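Local coordinates for Lin1840 protein (Listeria innocua serovar 6a, PDB 4ZO9) that probably hydrolyses terminal, non-reducing beta-D-glucosyl residues to release beta-D-glucose, as a beta-glucosidase of glycosyl hydrolase family 3, at residues A[89-94]-A[133-138]; A[171-176]-A[230-235]; A[188-193]-A[221-226]. The protein carries 2 engineered substitutions. All coordinates share one frame; numbering follows the deposited sequence.

Overall arrangement
Following the chain from the N terminus, contact 1 closes first: strand 87-90 runs into 91-94, helices 103-109 and 112-128 follow, and 133-138 returns beside it as the next parallel strand. Helix 158-173 then opens contact 2 at its C-terminal end, and before that contact is completed strand 187-193 and helix 221-228 meet in contact 3, which therefore lies wholly within the span of contact 2. Contact 1 is in series with both. In the barrel-like N-terminal domain contact 1 joins two adjacent strands, contact 2 a helix end to the connection entering strand 233-236, and contact 3 packs a helix on a strand, while Asp91, Lys191, His192 and Met235 all reach one bound beta-D-glucopyranose.

Contact 1 (A[89-94]-A[133-138]); sequences MADVIH and VTFSPM. With BGC (beta-D-glucopyranose), chain C.
Met89 lays its side chain beside that of Val133, both pointing the same way, while crossing Phe135 at about a right angle. CG of Met89 meets CB of Val133 at 3.8 Å, and the extended chain beyond it carries SD obliquely to the Phe135 ring, 4.8 Å from the ring centroid, a Met-aromatic contact. Asp91 comes to the same ring at its edge: OD1 lies near the ring plane, 3.3 Å from CD2 of Phe135, with carboxylate and ring planes 55° apart. That carboxylate reaches beta-D-glucopyranose, whose O4 donates to Asp91 OD1 over 2.8 Å; Lys191 makes a long, weak ion pair with the same oxygen. The backbones pair in parallel, Ala90 N bonding to Val133 O (2.8 Å) and Phe135 N to Ala90 O (2.8 Å). Beyond Ala90 a side chain of the partner strand takes over. With Thr134 OG1 anti to its own nitrogen (chi1 -176°), the hydroxyl gives its proton to Val92 O at 2.7 Å, arriving well off the C=O direction at an angle of 108°. Farther along, a water donates to Ile93 O and hydrogen-bonds Ser136 OG, which also bonds to Tyr172 OH of helix 158-173. Phe135 sits at the centre of an inverse gamma turn, and its carbonyl O accepts a hydrogen bond from Lys191 NZ. Two adjacent parallel strands whose C-terminal loops reach the sugar, Asp91 by a hydrogen bond and Phe135 by contact, are characteristic of a TIM-barrel-like glycosidase domain, here at the glucose site of a family 3 enzyme.

Contact 2 (A[171-176]-A[230-235]); sequences GYQGDA and GAKLVM. With BGC (beta-D-glucopyranose), chain C.
Gln173, in the last turn of helix 158-173, reaches Gly230 and Lys232 with its side-chain amide. Gly230, just after helix 221-228, closes it in a Schellman motif, and the chain turns there toward strand 233-236, so the contact joins one helix end to the helix-to-strand connection of the barrel-like domain. The close part is the amide itself. NE2 of Gln173 donates to Gly230 O over 3.0 Å in an almost straight bond (174°); the acceptor lies in the plane of the amide, whereas the donor stands above the plane of the Gly230 carbonyl. On the other side of the amide, OE1 of Gln173 accepts from Lys232 N at 3.2 Å, in the carbonyl plane and on a lone pair. Ala188 N of strand 187-193 donates to this oxygen too, so the two amide ends hold the group to three backbone positions. The Gln173 chain, extended beyond CG (chi2 -167°), gives the amide this reach. Toward solvent the packing thins. Ala176 CB comes no nearer than 4.0 Å to Gly230 O, and both residues are partly exposed. Lys232, bent at chi2 (-76°), sends its aliphatic part past this edge, and its NZ forms a salt bridge with Asp338. CG of Lys232 touches OE1 of Gln173 at 3.6 Å, and farther out CE of Lys232 lies 3.8 Å from Ala176 O.

Contact 3 (A[188-193]-A[221-226]); sequences ACVKHF and PAYNAA. With BGC (beta-D-glucopyranose), chain C.
The Tyr223 ring takes Phe193 over one face and carries Val190 CG1 and Lys191 O at its edge. Phe193 turns its own edge to that face in an offset edge-to-face pair, with centroids 5.2 Å apart and planes at 72°; its CD1 lies 3.7 Å from Tyr223 CG. At the rim, Val190 CG1 approaches Tyr223 CD1 at 3.7 Å, and Lys191 O lies in the ring plane near CE1. The His192 ring has Lys191 CG over the centre of one face and the O3 of beta-D-glucopyranose at its edge. Helix 221-228 here covers strand 187-193 of the barrel-like sheet, as expected of a helix packed outside a beta/alpha barrel; the axes of 221-226 and 188-193 come within 9.0 Å at 163°, nearly antiparallel. One turn on from Tyr223, Ala226 CB meets Val190 CG2 at 3.5 Å. The OH of Tyr223 hydrogen-bonds Asp140 OD1 and Ala195 N. Asp140 also bonds His192 ND1 through OD2, so one carboxylate positions both rings. The peptide between Lys191 and His192 is cis, and both side chains leave away from the helix, toward the sugar. Lys191 CG, between its backbone N and carbonyl carbon (chi1 77°), is thereby set over the His192 ring. Lys191 NZ donates to O4 of beta-D-glucopyranose at 2.9 Å and to O3 at 3.0 Å, while also bonding Phe135 O. His192 NE2 shares a hydrogen bond with the same O3, over 2.9 Å.

Contact 1 (A[89-94]-A[133-138])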
loop_
_atom_site.group_PDB
_atom_site.type_symbol
_atom_site.label_atom_id
_atom_site.label_comp_id
_atom_site.label_asym_id
_atom_site.label_seq_id
_atom_site.Cartn_x
_atom_site.Cartn_y
_atom_site.Cartn_z
ATOM N N MET A 89 -33.673 -4.255 -10.866
ATOM C CA MET A 89 -32.613 -4.156 -9.832
ATOM C C MET A 89 -32.283 -2.706 -9.470
ATOM O O MET A 89 -32.507 -1.773 -10.282
ATOM C CB MET A 89 -31.362 -4.904 -10.294
ATOM C CG MET A 89 -31.614 -6.294 -10.877
ATOM S SD MET A 89 -30.102 -7.276 -10.806
ATOM C CE MET A 89 -30.661 -8.647 -11.813
ATOM N N ALA A 90 -31.832 -2.490 -8.227
ATOM C CA ALA A 90 -31.452 -1.122 -7.826
ATOM C C ALA A 90 -30.410 -1.064 -6.711
ATOM O O ALA A 90 -30.237 -1.986 -5.945
ATOM C CB ALA A 90 -32.689 -0.366 -7.382
ATOM N N ASP A 91 -29.815 0.096 -6.570
ATOM C CA ASP A 91 -28.928 0.417 -5.455
ATOM C C ASP A 91 -29.716 0.916 -4.204
ATOM O O ASP A 91 -30.080 2.079 -4.122
ATOM C CB ASP A 91 -27.915 1.476 -5.908
ATOM C CG ASP A 91 -26.920 0.930 -6.925
ATOM O OD1 ASP A 91 -26.207 -0.013 -6.568
ATOM O OD2 ASP A 91 -26.795 1.445 -8.047
ATOM N N VAL A 92 -30.006 0.014 -3.270
ATOM C CA VAL A 92 -30.570 0.363 -1.970
ATOM C C VAL A 92 -29.475 -0.067 -1.002
ATOM O O VAL A 92 -29.308 -1.224 -0.642
ATOM C CB VAL A 92 -31.957 -0.294 -1.725
ATOM C CG1 VAL A 92 -32.670 0.380 -0.570
ATOM C CG2 VAL A 92 -32.812 -0.203 -3.029
ATOM N N ILE A 93 -28.679 0.924 -0.667
ATOM C CA ILE A 93 -27.419 0.729 0.004
ATOM C C ILE A 93 -27.543 0.907 1.516
ATOM O O ILE A 93 -27.036 0.126 2.281
ATOM C CB ILE A 93 -26.391 1.720 -0.530
ATOM C CG1 ILE A 93 -26.271 1.577 -2.026
ATOM C CG2 ILE A 93 -25.031 1.493 0.182
ATOM C CD1 ILE A 93 -26.136 0.117 -2.527
ATOM N N HIS A 94 -28.136 1.993 1.910
ATOM C CA HIS A 94 -28.421 2.236 3.314
ATOM C C HIS A 94 -29.798 2.930 3.467
ATOM O O HIS A 94 -29.966 3.901 4.215
ATOM C CB HIS A 94 -27.273 3.060 3.943
ATOM C CG HIS A 94 -27.001 4.386 3.286
ATOM N ND1 HIS A 94 -27.278 5.584 3.903
ATOM C CD2 HIS A 94 -26.455 4.709 2.089
ATOM C CE1 HIS A 94 -26.921 6.585 3.117
ATOM N NE2 HIS A 94 -26.412 6.082 2.012
ATOM N N VAL A 133 -34.437 -6.564 -6.594
ATOM C CA VAL A 133 -33.074 -6.859 -6.170
ATOM C C VAL A 133 -32.404 -5.554 -5.736
ATOM O O VAL A 133 -32.525 -4.516 -6.420
ATOM C CB VAL A 133 -32.169 -7.404 -7.324
ATOM C CG1 VAL A 133 -30.763 -7.746 -6.800
ATOM C CG2 VAL A 133 -32.729 -8.641 -7.982
ATOM N N THR A 134 -31.682 -5.606 -4.610
ATOM C CA THR A 134 -30.804 -4.520 -4.265
ATOM C C THR A 134 -29.320 -4.859 -4.431
ATOM O O THR A 134 -28.920 -5.967 -4.154
ATOM C CB THR A 134 -31.032 -3.999 -2.860
ATOM O OG1 THR A 134 -30.162 -2.849 -2.664
ATOM C CG2 THR A 134 -30.766 -5.079 -1.822
ATOM N N PHE A 135 -28.500 -3.894 -4.877
ATOM C CA PHE A 135 -27.062 -4.109 -4.990
ATOM C C PHE A 135 -26.378 -3.788 -3.659
ATOM O O PHE A 135 -25.622 -2.853 -3.563
ATOM C CB PHE A 135 -26.412 -3.322 -6.127
ATOM C CG PHE A 135 -27.023 -3.574 -7.492
ATOM C CD1 PHE A 135 -27.102 -4.861 -8.009
ATOM C CD2 PHE A 135 -27.540 -2.517 -8.224
ATOM C CE1 PHE A 135 -27.611 -5.107 -9.261
ATOM C CE2 PHE A 135 -27.996 -2.725 -9.498
ATOM C CZ PHE A 135 -28.053 -4.050 -10.028
ATOM N N SER A 136 -26.700 -4.610 -2.672
ATOM C CA SER A 136 -26.210 -4.558 -1.296
ATOM C C SER A 136 -26.348 -5.971 -0.661
ATOM O O SER A 136 -27.229 -6.740 -1.036
ATOM C CB SER A 136 -27.032 -3.524 -0.513
ATOM O OG SER A 136 -26.749 -3.530 0.878
ATOM N N PRO A 137 -25.515 -6.318 0.330
ATOM C CA PRO A 137 -24.451 -5.582 0.994
ATOM C C PRO A 137 -23.135 -5.399 0.190
ATOM O O PRO A 137 -22.724 -6.249 -0.613
ATOM C CB PRO A 137 -24.192 -6.432 2.206
ATOM C CG PRO A 137 -24.383 -7.815 1.692
ATOM C CD PRO A 137 -25.571 -7.705 0.785
ATOM N N MET A 138 -22.503 -4.246 0.407
ATOM C CA MET A 138 -21.128 -4.038 -0.036
ATOM C C MET A 138 -20.167 -4.584 1.056
ATOM O O MET A 138 -20.117 -4.081 2.218
ATOM C CB MET A 138 -20.908 -2.559 -0.339
ATOM C CG MET A 138 -19.514 -2.147 -0.856
ATOM S SD MET A 138 -18.169 -2.065 0.353
ATOM C CE MET A 138 -17.102 -1.026 -0.658
HETATM C C2 BGC C . -21.362 0.909 -8.832
HETATM C C3 BGC C . -21.911 -0.375 -8.208
HETATM C C4 BGC C . -23.401 -0.382 -8.457
HETATM C C5 BGC C . -23.628 -0.746 -9.935
HETATM C C6 BGC C . -25.072 -0.475 -10.331
HETATM C C1 BGC C . -21.821 1.029 -10.316
HETATM O O2 BGC C . -19.936 0.949 -8.740
HETATM O O3 BGC C . -21.659 -0.424 -6.806
HETATM O O4 BGC C . -23.997 -1.304 -7.619
HETATM O O5 BGC C . -22.626 -0.075 -10.826
HETATM O O6 BGC C . -25.237 0.937 -10.317
HETATM O O HOH W 1 -25.082 -1.625 1.449
#

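Contact 2 (A[171-176]-A[230-235])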
loop_
_atom_site.group_PDB
_atom_site.type_symbol
_atom_site.label_atom_id
_atom_site.label_comp_id
_atom_site.label_asym_id
_atom_site.label_seq_id
_atom_site.Cartn_x
_atom_site.Cartn_y
_atom_site.Cartn_z
ATOM N N GLY A 171 -31.994 -9.362 6.644
ATOM C CA GLY A 171 -33.001 -8.269 6.670
ATOM C C GLY A 171 -33.639 -7.979 5.329
ATOM O O GLY A 171 -34.864 -7.693 5.254
ATOM N N TYR A 172 -32.847 -8.009 4.253
ATOM C CA TYR A 172 -33.401 -7.778 2.883
ATOM C C TYR A 172 -34.278 -8.960 2.457
ATOM O O TYR A 172 -35.391 -8.809 1.907
ATOM C CB TYR A 172 -32.274 -7.639 1.838
ATOM C CG TYR A 172 -31.422 -6.360 1.868
ATOM C CD1 TYR A 172 -32.010 -5.082 1.822
ATOM C CD2 TYR A 172 -30.027 -6.427 1.907
ATOM C CE1 TYR A 172 -31.238 -3.944 1.830
ATOM C CE2 TYR A 172 -29.263 -5.269 1.948
ATOM C CZ TYR A 172 -29.867 -4.028 1.891
ATOM O OH TYR A 172 -29.099 -2.881 1.909
ATOM N N GLN A 173 -33.754 -10.172 2.667
ATOM C CA GLN A 173 -34.345 -11.350 2.027
ATOM C C GLN A 173 -35.333 -12.136 2.874
ATOM O O GLN A 173 -36.192 -12.812 2.346
ATOM C CB GLN A 173 -33.219 -12.302 1.581
ATOM C CG GLN A 173 -32.335 -11.712 0.500
ATOM C CD GLN A 173 -31.416 -12.718 -0.184
ATOM O OE1 GLN A 173 -30.886 -12.436 -1.259
ATOM N NE2 GLN A 173 -31.186 -13.861 0.445
ATOM N N GLY A 174 -35.175 -12.091 4.181
ATOM C CA GLY A 174 -35.856 -13.031 5.069
ATOM C C GLY A 174 -35.469 -14.455 4.683
ATOM O O GLY A 174 -34.318 -14.749 4.361
ATOM N N ASP A 175 -36.463 -15.326 4.702
ATOM C CA ASP A 175 -36.284 -16.689 4.299
ATOM C C ASP A 175 -36.103 -16.712 2.783
ATOM O O ASP A 175 -37.052 -16.564 2.044
ATOM C CB ASP A 175 -37.518 -17.491 4.752
ATOM C CG ASP A 175 -37.440 -18.948 4.411
ATOM O OD1 ASP A 175 -36.742 -19.375 3.456
ATOM O OD2 ASP A 175 -38.173 -19.669 5.065
ATOM N N ALA A 176 -34.880 -16.940 2.319
ATOM C CA ALA A 176 -34.565 -16.852 0.872
ATOM C C ALA A 176 -35.441 -17.771 -0.010
ATOM O O ALA A 176 -35.745 -17.446 -1.130
ATOM C CB ALA A 176 -33.089 -17.176 0.620
ATOM N N GLY A 230 -27.306 -17.107 2.060
ATOM C CA GLY A 230 -28.342 -17.230 1.054
ATOM C C GLY A 230 -28.446 -16.080 0.084
ATOM O O GLY A 230 -29.423 -16.002 -0.635
ATOM N N ALA A 231 -27.453 -15.190 0.051
ATOM C CA ALA A 231 -27.486 -14.061 -0.878
ATOM C C ALA A 231 -27.757 -14.558 -2.301
ATOM O O ALA A 231 -27.109 -15.466 -2.770
ATOM C CB ALA A 231 -26.199 -13.252 -0.810
ATOM N N LYS A 232 -28.740 -13.971 -2.982
ATOM C CA LYS A 232 -29.172 -14.526 -4.247
ATOM C C LYS A 232 -28.262 -14.227 -5.402
ATOM O O LYS A 232 -28.096 -15.087 -6.267
ATOM C CB LYS A 232 -30.597 -14.089 -4.603
ATOM C CG LYS A 232 -31.612 -14.840 -3.780
ATOM C CD LYS A 232 -31.752 -16.246 -4.339
ATOM C CE LYS A 232 -32.859 -16.991 -3.631
ATOM N NZ LYS A 232 -32.762 -18.351 -4.185
ATOM N N LEU A 233 -27.726 -13.003 -5.451
ATOM C CA LEU A 233 -26.779 -12.610 -6.529
ATOM C C LEU A 233 -25.387 -12.203 -5.981
ATOM O O LEU A 233 -25.244 -11.844 -4.832
ATOM C CB LEU A 233 -27.323 -11.430 -7.328
ATOM C CG LEU A 233 -28.648 -11.636 -8.068
ATOM C CD1 LEU A 233 -29.832 -11.578 -7.104
ATOM C CD2 LEU A 233 -28.778 -10.609 -9.184
ATOM N N VAL A 234 -24.405 -12.197 -6.858
ATOM C CA VAL A 234 -23.091 -11.617 -6.614
ATOM C C VAL A 234 -22.724 -10.686 -7.741
ATOM O O VAL A 234 -22.985 -10.994 -8.892
ATOM C CB VAL A 234 -21.996 -12.720 -6.487
ATOM C CG1 VAL A 234 -20.599 -12.135 -6.280
ATOM C CG2 VAL A 234 -22.327 -13.654 -5.333
ATOM N N MET A 235 -22.092 -9.568 -7.430
ATOM C CA MET A 235 -21.616 -8.621 -8.492
ATOM C C MET A 235 -20.065 -8.637 -8.593
ATOM O O MET A 235 -19.379 -8.706 -7.560
ATOM C CB MET A 235 -22.175 -7.193 -8.247
ATOM C CG MET A 235 -21.729 -6.167 -9.281
ATOM S SD MET A 235 -22.063 -4.457 -8.817
ATOM C CE MET A 235 -23.881 -4.485 -8.880
HETATM C C2 BGC C . -21.362 0.909 -8.832
HETATM C C3 BGC C . -21.911 -0.375 -8.208
HETATM C C4 BGC C . -23.401 -0.382 -8.457
HETATM C C5 BGC C . -23.628 -0.746 -9.935
HETATM C C6 BGC C . -25.072 -0.475 -10.331
HETATM C C1 BGC C . -21.821 1.029 -10.316
HETATM O O2 BGC C . -19.936 0.949 -8.740
HETATM O O3 BGC C . -21.659 -0.424 -6.806
HETATM O O4 BGC C . -23.997 -1.304 -7.619
HETATM O O5 BGC C . -22.626 -0.075 -10.826
HETATM O O6 BGC C . -25.237 0.937 -10.317
#

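Contact 3 (A[188-193]-A[221-226])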
loop_
_atom_site.group_PDB
_atom_site.type_symbol
_atom_site.label_atom_id
_atom_site.label_comp_id
_atom_site.label_asym_id
_atom_site.label_seq_id
_atom_site.Cartn_x
_atom_site.Cartn_y
_atom_site.Cartn_z
ATOM N N ALA A 188 -30.910 -9.941 -2.471
ATOM C CA ALA A 188 -29.691 -9.219 -2.178
ATOM C C ALA A 188 -28.651 -9.688 -3.153
ATOM O O ALA A 188 -28.676 -10.861 -3.601
ATOM C CB ALA A 188 -29.224 -9.478 -0.744
ATOM N N CYS A 189 -27.765 -8.754 -3.490
ATOM C CA CYS A 189 -26.623 -8.942 -4.341
ATOM C C CYS A 189 -25.351 -8.498 -3.622
ATOM O O CYS A 189 -25.091 -7.299 -3.454
ATOM C CB CYS A 189 -26.738 -8.093 -5.585
ATOM S SG CYS A 189 -25.415 -8.362 -6.777
ATOM N N VAL A 190 -24.572 -9.475 -3.213
ATOM C CA VAL A 190 -23.241 -9.229 -2.623
ATOM C C VAL A 190 -22.324 -8.512 -3.620
ATOM O O VAL A 190 -22.328 -8.849 -4.809
ATOM C CB VAL A 190 -22.640 -10.606 -2.170
ATOM C CG1 VAL A 190 -21.182 -10.505 -1.738
ATOM C CG2 VAL A 190 -23.441 -11.151 -0.999
ATOM N N LYS A 191 -21.558 -7.514 -3.183
ATOM C CA LYS A 191 -20.624 -6.830 -4.105
ATOM C C LYS A 191 -19.400 -6.367 -3.289
ATOM O O LYS A 191 -19.461 -6.370 -2.056
ATOM C CB LYS A 191 -21.321 -5.700 -4.899
ATOM C CG LYS A 191 -21.574 -4.427 -4.132
ATOM C CD LYS A 191 -22.650 -3.565 -4.772
ATOM C CE LYS A 191 -22.574 -2.159 -4.217
ATOM N NZ LYS A 191 -23.636 -1.293 -4.729
ATOM N N HIS A 192 -18.275 -6.052 -3.895
ATOM C CA HIS A 192 -17.932 -6.259 -5.305
ATOM C C HIS A 192 -16.942 -7.414 -5.345
ATOM O O HIS A 192 -15.880 -7.297 -4.753
ATOM C CB HIS A 192 -17.226 -4.991 -5.836
ATOM C CG HIS A 192 -18.080 -3.767 -5.738
ATOM N ND1 HIS A 192 -18.146 -3.001 -4.599
ATOM C CD2 HIS A 192 -18.906 -3.183 -6.638
ATOM C CE1 HIS A 192 -19.026 -2.019 -4.781
ATOM N NE2 HIS A 192 -19.480 -2.100 -6.018
ATOM N N PHE A 193 -17.258 -8.531 -6.006
ATOM C CA PHE A 193 -16.327 -9.739 -5.945
ATOM C C PHE A 193 -15.087 -9.543 -6.847
ATOM O O PHE A 193 -15.244 -9.514 -8.070
ATOM C CB PHE A 193 -17.079 -11.009 -6.374
ATOM C CG PHE A 193 -16.549 -12.303 -5.756
ATOM C CD1 PHE A 193 -16.661 -12.523 -4.392
ATOM C CD2 PHE A 193 -15.940 -13.264 -6.541
ATOM C CE1 PHE A 193 -16.160 -13.665 -3.798
ATOM C CE2 PHE A 193 -15.465 -14.414 -5.984
ATOM C CZ PHE A 193 -15.552 -14.609 -4.599
ATOM N N PRO A 221 -13.477 -13.645 3.334
ATOM C CA PRO A 221 -14.435 -14.231 4.272
ATOM C C PRO A 221 -15.806 -13.533 4.311
ATOM O O PRO A 221 -16.824 -14.215 4.466
ATOM C CB PRO A 221 -13.715 -14.155 5.630
ATOM C CG PRO A 221 -12.249 -14.227 5.307
ATOM C CD PRO A 221 -12.115 -13.565 3.924
ATOM N N ALA A 222 -15.891 -12.209 4.165
ATOM C CA ALA A 222 -17.225 -11.615 4.286
ATOM C C ALA A 222 -18.156 -11.949 3.110
ATOM O O ALA A 222 -19.344 -12.237 3.323
ATOM C CB ALA A 222 -17.175 -10.104 4.571
ATOM N N TYR A 223 -17.669 -11.920 1.880
ATOM C CA TYR A 223 -18.538 -12.320 0.767
ATOM C C TYR A 223 -19.013 -13.727 1.043
ATOM O O TYR A 223 -20.199 -14.050 0.831
ATOM C CB TYR A 223 -17.859 -12.315 -0.597
ATOM C CG TYR A 223 -16.998 -11.128 -0.943
ATOM C CD1 TYR A 223 -17.545 -9.855 -1.127
ATOM C CD2 TYR A 223 -15.626 -11.263 -1.048
ATOM C CE1 TYR A 223 -16.752 -8.735 -1.459
ATOM C CE2 TYR A 223 -14.844 -10.150 -1.366
ATOM C CZ TYR A 223 -15.417 -8.901 -1.580
ATOM O OH TYR A 223 -14.624 -7.816 -1.850
ATOM N N ASN A 224 -18.085 -14.574 1.494
ATOM C CA ASN A 224 -18.419 -15.959 1.725
ATOM C C ASN A 224 -19.570 -16.112 2.729
ATOM O O ASN A 224 -20.548 -16.816 2.474
ATOM C CB ASN A 224 -17.215 -16.803 2.168
ATOM C CG ASN A 224 -17.603 -18.238 2.349
ATOM O OD1 ASN A 224 -17.921 -18.888 1.390
ATOM N ND2 ASN A 224 -17.735 -18.690 3.585
ATOM N N ALA A 225 -19.469 -15.422 3.850
ATOM C CA ALA A 225 -20.488 -15.528 4.907
ATOM C C ALA A 225 -21.860 -15.119 4.316
ATOM O O ALA A 225 -22.862 -15.805 4.529
ATOM C CB ALA A 225 -20.109 -14.675 6.108
ATOM N N ALA A 226 -21.880 -14.058 3.513
ATOM C CA ALA A 226 -23.155 -13.593 2.933
ATOM C C ALA A 226 -23.730 -14.553 1.889
ATOM O O ALA A 226 -24.947 -14.720 1.775
ATOM C CB ALA A 226 -22.975 -12.218 2.350
HETATM C C2 BGC C . -21.362 0.909 -8.832
HETATM C C3 BGC C . -21.911 -0.375 -8.208
HETATM C C4 BGC C . -23.401 -0.382 -8.457
HETATM C C5 BGC C . -23.628 -0.746 -9.935
HETATM C C6 BGC C . -25.072 -0.475 -10.331
HETATM C C1 BGC C . -21.821 1.029 -10.316
HETATM O O2 BGC C . -19.936 0.949 -8.740
HETATM O O3 BGC C . -21.659 -0.424 -6.806
HETATM O O4 BGC C . -23.997 -1.304 -7.619
HETATM O O5 BGC C . -22.626 -0.075 -10.826
HETATM O O6 BGC C . -25.237 0.937 -10.317
#